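Local coordinates for protein periplasmic sensor hybrid histidine kinase (Anaeromyxobacter dehalogenans, PDB 4K0D) that probably phosphorylates itself on a histidine, using ATP, in response to signals met by its periplasmic helical sensor domain, the part present here, at residues Ser25-Val30 with Leu126-Gly131; Gly97-Thr102 with Ser107-Arg112. One frame throughout, in Å; residues are numbered along the deposited sequence.

Both contacts join helices of the all-helical periplasmic sensor domain, at two levels of the bundle. Contact 1 pairs helix 16-42 with helix 117-145 close to the centre of the chain. Contact 2 closes the hairpin between helix 73-102 and the short helix 106-114, about 23 Å from that centre, and the whole hairpin falls in the sequence between the two halves of contact 1. Helix 106-114 leads directly into helix 117-145. The contact centres are 26 Å apart and the nearest atoms about 13 Å, so neither touches the other. A bound sodium ion lies about 4 Å from the side chain of Arg128 in contact 1; contact 2 is remote from the metal sites.

Contact 1. Residues Ser25-Val30 with Leu126-Gly131; sequences SLESAV and LLRTFG
Leu127 pushes its side chain between Leu26 and Glu27, joining two antiparallel helices of the sensor's helical bundle whose segment axes pass 10.6 Å apart at 168°. Its CD1 lies 3.8 Å from Leu26 CG, and the two leucines cross nearly at right angles. With CG of Leu26 opposite its backbone nitrogen (chi1 173°), the methyl CD2 is carried to 4.0 Å from Leu127 CD2. Glu27 slides past Leu127 in the opposite direction, laying the methylene CG 3.8 Å from Leu127 CD1. The contact is thus apolar on the leucine side and bordered by a carboxylate, with no hydrogen bond between the segments. Arg128 brings its aliphatic root to that carboxylate, but in the conformer described the charged ends do not meet: Glu27 OE1 and Arg128 NE remain 4.8 Å apart, so any attraction is probably modest. Both side chains were modelled in two conformers, and these distances belong to one of them. Farther out, Ile82 of helix 73-102 packs on both leucines and Leu59 of helix 46-68 on Leu26, while Arg128 also touches Gln135 of the second subunit. In the same conformer Glu27 OE2 ends 3.6 Å from Leu127 CB and 3.7 Å from Arg128 CG.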
ATOM      1  N   SER B  25       0.042  -0.572   6.540  1.00 31.60           N
ATOM      2  CA  SER B  25       0.821  -0.818   7.736  1.00 27.85           C
ATOM      3  C   SER B  25      -0.029  -0.733   8.997  1.00 26.31           C
ATOM      4  O   SER B  25       0.204  -1.484   9.947  1.00 25.25           O
ATOM      5  CB  SER B  25       1.934   0.204   7.841  1.00 30.15           C
ATOM      6  OG  SER B  25       3.151  -0.458   7.623  1.00 45.38           O
ATOM      7  N   LEU B  26      -1.022   0.158   8.996  1.00 22.91           N
ATOM      8  CA  LEU B  26      -1.910   0.274  10.129  1.00 29.65           C
ATOM      9  C   LEU B  26      -2.841  -0.961  10.144  1.00 25.52           C
ATOM     10  O   LEU B  26      -3.013  -1.602  11.173  1.00 28.04           O
ATOM     11  CB  LEU B  26      -2.713   1.567  10.044  1.00 24.07           C
ATOM     12  CG  LEU B  26      -3.832   1.795  11.089  1.00 24.35           C
ATOM     13  CD1 LEU B  26      -3.326   1.720  12.607  1.00 22.50           C
ATOM     14  CD2 LEU B  26      -4.438   3.191  10.863  1.00 23.88           C
ATOM     15  N   GLU B  27      -3.421  -1.278   8.988  0.50 28.23           N
ATOM     16  CA  GLU B  27      -4.137  -2.549   8.788  0.50 29.01           C
ATOM     17  C   GLU B  27      -3.358  -3.718   9.444  0.50 28.94           C
ATOM     18  O   GLU B  27      -3.904  -4.456  10.257  0.50 27.25           O
ATOM     19  CB  GLU B  27      -4.423  -2.812   7.283  0.50 29.16           C
ATOM     20  CG  GLU B  27      -5.666  -2.044   6.719  0.50 28.18           C
ATOM     21  CD  GLU B  27      -5.752  -1.890   5.161  0.50 34.40           C
ATOM     22  OE1 GLU B  27      -4.997  -2.550   4.416  0.50 39.91           O
ATOM     23  OE2 GLU B  27      -6.590  -1.070   4.682  0.50 33.21           O
ATOM     24  N   SER B  28      -2.095  -3.879   9.078  1.00 28.66           N
ATOM     25  CA  SER B  28      -1.210  -4.940   9.639  1.00 29.23           C
ATOM     26  C   SER B  28      -0.969  -4.834  11.189  1.00 28.11           C
ATOM     27  O   SER B  28      -1.055  -5.846  11.942  1.00 31.33           O
ATOM     28  CB  SER B  28       0.091  -4.928   8.859  1.00 28.82           C
ATOM     29  OG  SER B  28       0.775  -6.152   8.904  1.00 35.06           O
ATOM     30  N   ALA B  29      -0.788  -3.628  11.703  1.00 25.62           N
ATOM     31  CA  ALA B  29      -0.518  -3.453  13.144  1.00 29.05           C
ATOM     32  C   ALA B  29      -1.773  -3.901  13.912  1.00 28.08           C
ATOM     33  O   ALA B  29      -1.734  -4.407  15.027  1.00 26.54           O
ATOM     34  CB  ALA B  29      -0.167  -1.959  13.447  1.00 27.05           C
ATOM     35  N   VAL B  30      -2.927  -3.665  13.324  1.00 25.60           N
ATOM     36  CA  VAL B  30      -4.156  -3.982  13.979  1.00 22.41           C
ATOM     37  C   VAL B  30      -4.314  -5.495  13.998  1.00 33.70           C
ATOM     38  O   VAL B  30      -4.596  -6.072  15.062  1.00 32.11           O
ATOM     39  CB  VAL B  30      -5.380  -3.292  13.291  1.00 26.82           C
ATOM     40  CG1 VAL B  30      -6.684  -3.893  13.743  1.00 23.13           C
ATOM     41  CG2 VAL B  30      -5.355  -1.854  13.603  1.00 33.59           C
ATOM     42  N   LEU B 126     -13.412   0.087   8.035  1.00 30.38           N
ATOM     43  CA  LEU B 126     -13.165   1.474   7.789  1.00 31.04           C
ATOM     44  C   LEU B 126     -11.890   1.669   6.987  1.00 34.14           C
ATOM     45  O   LEU B 126     -11.858   2.417   6.015  1.00 28.87           O
ATOM     46  CB  LEU B 126     -13.001   2.228   9.090  1.00 31.16           C
ATOM     47  CG  LEU B 126     -14.278   2.500   9.845  1.00 37.37           C
ATOM     48  CD1 LEU B 126     -13.947   3.214  11.169  1.00 42.33           C
ATOM     49  CD2 LEU B 126     -15.216   3.345   9.002  1.00 39.66           C
ATOM     50  N   LEU B 127     -10.826   1.016   7.401  1.00 27.87           N
ATOM     51  CA  LEU B 127      -9.551   1.268   6.760  1.00 26.69           C
ATOM     52  C   LEU B 127      -9.622   0.883   5.316  1.00 33.72           C
ATOM     53  O   LEU B 127      -9.118   1.615   4.441  1.00 33.33           O
ATOM     54  CB  LEU B 127      -8.424   0.467   7.395  1.00 28.04           C
ATOM     55  CG  LEU B 127      -7.715   1.306   8.439  1.00 34.43           C
ATOM     56  CD1 LEU B 127      -6.919   0.377   9.341  1.00 36.33           C
ATOM     57  CD2 LEU B 127      -6.806   2.336   7.779  1.00 36.68           C
ATOM     58  N   ARG B 128     -10.233  -0.261   5.033  0.56 30.34           N
ATOM     59  CA  ARG B 128     -10.296  -0.720   3.662  0.56 32.22           C
ATOM     60  C   ARG B 128     -11.226   0.190   2.829  0.56 34.38           C
ATOM     61  O   ARG B 128     -10.994   0.433   1.635  0.56 33.50           O
ATOM     62  CB  ARG B 128     -10.720  -2.181   3.611  0.56 36.20           C
ATOM     63  CG  ARG B 128      -9.576  -3.146   3.902  0.56 38.38           C
ATOM     64  CD  ARG B 128     -10.056  -4.477   4.463  0.56 38.14           C
ATOM     65  NE  ARG B 128      -8.930  -5.274   4.958  0.56 42.00           N
ATOM     66  CZ  ARG B 128      -9.058  -6.377   5.693  0.56 40.10           C
ATOM     67  NH1 ARG B 128     -10.272  -6.827   6.022  0.56 37.31           N
ATOM     68  NH2 ARG B 128      -7.973  -7.033   6.105  0.56 39.81           N
ATOM     69  N   THR B 129     -12.253   0.735   3.461  1.00 31.64           N
ATOM     70  CA  THR B 129     -13.110   1.677   2.713  1.00 33.88           C
ATOM     71  C   THR B 129     -12.286   2.908   2.383  1.00 34.91           C
ATOM     72  O   THR B 129     -12.307   3.407   1.244  1.00 31.36           O
ATOM     73  CB  THR B 129     -14.428   2.113   3.456  1.00 26.04           C
ATOM     74  OG1 THR B 129     -15.227   0.955   3.671  1.00 36.11           O
ATOM     75  CG2 THR B 129     -15.231   3.021   2.570  1.00 29.64           C
ATOM     76  N   PHE B 130     -11.606   3.432   3.397  1.00 33.37           N
ATOM     77  CA  PHE B 130     -10.677   4.533   3.185  1.00 35.58           C
ATOM     78  C   PHE B 130      -9.707   4.248   2.038  1.00 29.40           C
ATOM     79  O   PHE B 130      -9.457   5.093   1.207  1.00 31.26           O
ATOM     80  CB  PHE B 130      -9.847   4.831   4.420  1.00 33.30           C
ATOM     81  CG  PHE B 130      -8.749   5.802   4.128  1.00 35.36           C
ATOM     82  CD1 PHE B 130      -7.556   5.366   3.557  1.00 36.28           C
ATOM     83  CD2 PHE B 130      -8.920   7.144   4.375  1.00 32.05           C
ATOM     84  CE1 PHE B 130      -6.547   6.276   3.267  1.00 37.46           C
ATOM     85  CE2 PHE B 130      -7.918   8.045   4.103  1.00 38.40           C
ATOM     86  CZ  PHE B 130      -6.726   7.604   3.544  1.00 34.02           C
ATOM     87  N   GLY B 131      -9.149   3.057   1.989  1.00 31.83           N
ATOM     88  CA  GLY B 131      -8.209   2.758   0.925  1.00 33.88           C
ATOM     89  C   GLY B 131      -8.874   2.839  -0.446  1.00 37.72           C
ATOM     90  O   GLY B 131      -8.303   3.312  -1.402  1.00 27.27           O
TER

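Contact 2. Residues Gly97-Thr102 with Ser107-Arg112; sequences GTAVAT and SAIRAR
Ile109 lays its ethyl arm against the backbone between Ala99 and Val100, with the methyl CD1 3.7 Å from Val100 CA and 3.8 Å from Ala99 O. The inner carbon of the same arm, CG1, rests 4.0 Å from Ala99 CB. The arm gets there because CG1 stands opposite the carbonyl carbon (chi1 -75°) and continues extended to CD1. The other branch is used as well: Val100 crosses Ile109 at about a right angle, and its CG2 lies 3.9 Å from both Ile109 CD1 and Ile109 CG2, fitting one valine methyl against two isoleucine methyls. The two helices are joined by a short loop and form a helical hairpin, here closed by one isoleucine against an alanine and a valine. No hydrogen bond passes between the segments, and the backbones come near, Ala99 CA and Ile109 CA being 6.2 Å apart. An alanine in place of Ile109 would lose both branches and is likely to open a gap beside Ala99 and Val100, weakening the grip between the two helices. Near the loop, Thr102 OG1 donates to Thr98 O over 3.0 Å, tilted 23° from the carbonyl plane. That oxygen also accepts from Thr102 N, which reaches it from the opposite face, so two bonds from one residue grip the same carbonyl oxygen. Although this is a surface contact, Leu96 of helix 73-102 adds to the packing on Ile109, and Val100 also meets Tyr40 and Ala41, tying the hairpin to helix 16-42.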
ATOM      1  N   GLY B  97      -4.827  -8.573  28.086  1.00 37.17           N
ATOM      2  CA  GLY B  97      -3.507  -8.998  28.500  1.00 40.59           C
ATOM      3  C   GLY B  97      -3.437  -9.077  30.013  1.00 42.77           C
ATOM      4  O   GLY B  97      -3.038 -10.060  30.595  1.00 41.66           O
ATOM      5  N   THR B  98      -3.847  -7.998  30.639  1.00 39.93           N
ATOM      6  CA  THR B  98      -3.695  -7.808  32.048  1.00 45.27           C
ATOM      7  C   THR B  98      -4.519  -8.902  32.745  1.00 44.94           C
ATOM      8  O   THR B  98      -4.153  -9.437  33.794  1.00 46.02           O
ATOM      9  CB  THR B  98      -4.151  -6.377  32.392  1.00 46.46           C
ATOM     10  OG1 THR B  98      -3.427  -5.891  33.512  1.00 62.18           O
ATOM     11  CG2 THR B  98      -5.623  -6.332  32.712  1.00 50.10           C
ATOM     12  N   ALA B  99      -5.609  -9.292  32.115  1.00 44.25           N
ATOM     13  CA  ALA B  99      -6.448 -10.333  32.693  1.00 44.39           C
ATOM     14  C   ALA B  99      -5.735 -11.688  32.666  1.00 45.79           C
ATOM     15  O   ALA B  99      -5.732 -12.418  33.649  1.00 44.38           O
ATOM     16  CB  ALA B  99      -7.752 -10.406  31.971  1.00 42.00           C
ATOM     17  N   VAL B 100      -5.144 -12.024  31.531  1.00 43.73           N
ATOM     18  CA  VAL B 100      -4.374 -13.228  31.424  1.00 35.31           C
ATOM     19  C   VAL B 100      -3.253 -13.119  32.426  1.00 38.34           C
ATOM     20  O   VAL B 100      -3.016 -14.027  33.185  1.00 41.59           O
ATOM     21  CB  VAL B 100      -3.855 -13.460  30.001  1.00 40.53           C
ATOM     22  CG1 VAL B 100      -2.894 -14.644  29.968  1.00 35.45           C
ATOM     23  CG2 VAL B 100      -5.047 -13.698  29.027  1.00 35.23           C
ATOM     24  N   ALA B 101      -2.582 -11.996  32.506  1.00 39.04           N
ATOM     25  CA  ALA B 101      -1.416 -11.944  33.380  1.00 42.22           C
ATOM     26  C   ALA B 101      -1.756 -12.118  34.873  1.00 37.93           C
ATOM     27  O   ALA B 101      -1.058 -12.816  35.572  1.00 40.42           O
ATOM     28  CB  ALA B 101      -0.622 -10.638  33.180  1.00 33.37           C
ATOM     29  N   THR B 102      -2.787 -11.432  35.354  1.00 39.44           N
ATOM     30  CA  THR B 102      -3.087 -11.379  36.775  1.00 39.25           C
ATOM     31  C   THR B 102      -3.799 -12.625  37.197  1.00 47.96           C
ATOM     32  O   THR B 102      -4.155 -12.758  38.365  1.00 55.67           O
ATOM     33  CB  THR B 102      -4.038 -10.267  37.116  1.00 39.38           C
ATOM     34  OG1 THR B 102      -5.245 -10.459  36.368  1.00 55.12           O
ATOM     35  CG2 THR B 102      -3.456  -8.897  36.763  1.00 37.16           C
ATOM     36  N   SER B 107     -13.459 -17.801  32.398  1.00 74.56           N
ATOM     37  CA  SER B 107     -14.646 -17.110  31.867  1.00 71.46           C
ATOM     38  C   SER B 107     -14.405 -15.622  31.561  1.00 59.65           C
ATOM     39  O   SER B 107     -14.785 -15.145  30.494  1.00 54.99           O
ATOM     40  CB  SER B 107     -15.826 -17.218  32.840  1.00 70.91           C
ATOM     41  OG  SER B 107     -15.919 -16.054  33.667  1.00 68.23           O
ATOM     42  N   ALA B 108     -13.833 -14.893  32.519  1.00 57.81           N
ATOM     43  CA  ALA B 108     -13.646 -13.452  32.389  1.00 61.24           C
ATOM     44  C   ALA B 108     -12.725 -13.133  31.203  1.00 58.95           C
ATOM     45  O   ALA B 108     -12.954 -12.171  30.465  1.00 55.64           O
ATOM     46  CB  ALA B 108     -13.089 -12.872  33.682  1.00 58.53           C
ATOM     47  N   ILE B 109     -11.717 -13.984  31.022  1.00 50.39           N
ATOM     48  CA  ILE B 109     -10.751 -13.858  29.954  1.00 52.33           C
ATOM     49  C   ILE B 109     -11.419 -14.125  28.608  1.00 55.62           C
ATOM     50  O   ILE B 109     -11.169 -13.407  27.639  1.00 48.45           O
ATOM     51  CB  ILE B 109      -9.557 -14.803  30.167  1.00 53.74           C
ATOM     52  CG1 ILE B 109      -8.629 -14.258  31.262  1.00 56.34           C
ATOM     53  CG2 ILE B 109      -8.753 -14.943  28.890  1.00 56.81           C
ATOM     54  CD1 ILE B 109      -7.481 -15.215  31.671  1.00 60.19           C
ATOM     55  N   ARG B 110     -12.272 -15.131  28.529  1.00 39.17           N
ATOM     56  CA  ARG B 110     -13.048 -15.318  27.321  1.00 51.06           C
ATOM     57  C   ARG B 110     -13.890 -14.069  27.029  1.00 48.69           C
ATOM     58  O   ARG B 110     -14.033 -13.680  25.881  1.00 50.05           O
ATOM     59  CB  ARG B 110     -13.942 -16.554  27.417  1.00 55.05           C
ATOM     60  N   ALA B 111     -14.414 -13.400  28.049  1.00 47.46           N
ATOM     61  CA  ALA B 111     -15.209 -12.185  27.787  1.00 52.70           C
ATOM     62  C   ALA B 111     -14.357 -11.043  27.196  1.00 51.55           C
ATOM     63  O   ALA B 111     -14.713 -10.416  26.206  1.00 51.35           O
ATOM     64  CB  ALA B 111     -15.867 -11.706  29.049  1.00 45.65           C
ATOM     65  N   ARG B 112     -13.249 -10.740  27.845  1.00 46.76           N
ATOM     66  CA  ARG B 112     -12.370  -9.703  27.354  1.00 47.87           C
ATOM     67  C   ARG B 112     -11.929 -10.052  25.956  1.00 45.55           C
ATOM     68  O   ARG B 112     -11.757  -9.162  25.142  1.00 45.19           O
ATOM     69  CB  ARG B 112     -11.147  -9.592  28.234  1.00 47.91           C
ATOM     70  CG  ARG B 112     -11.470  -9.215  29.631  1.00 54.26           C
ATOM     71  CD  ARG B 112     -11.885  -7.795  29.696  1.00 49.22           C
TER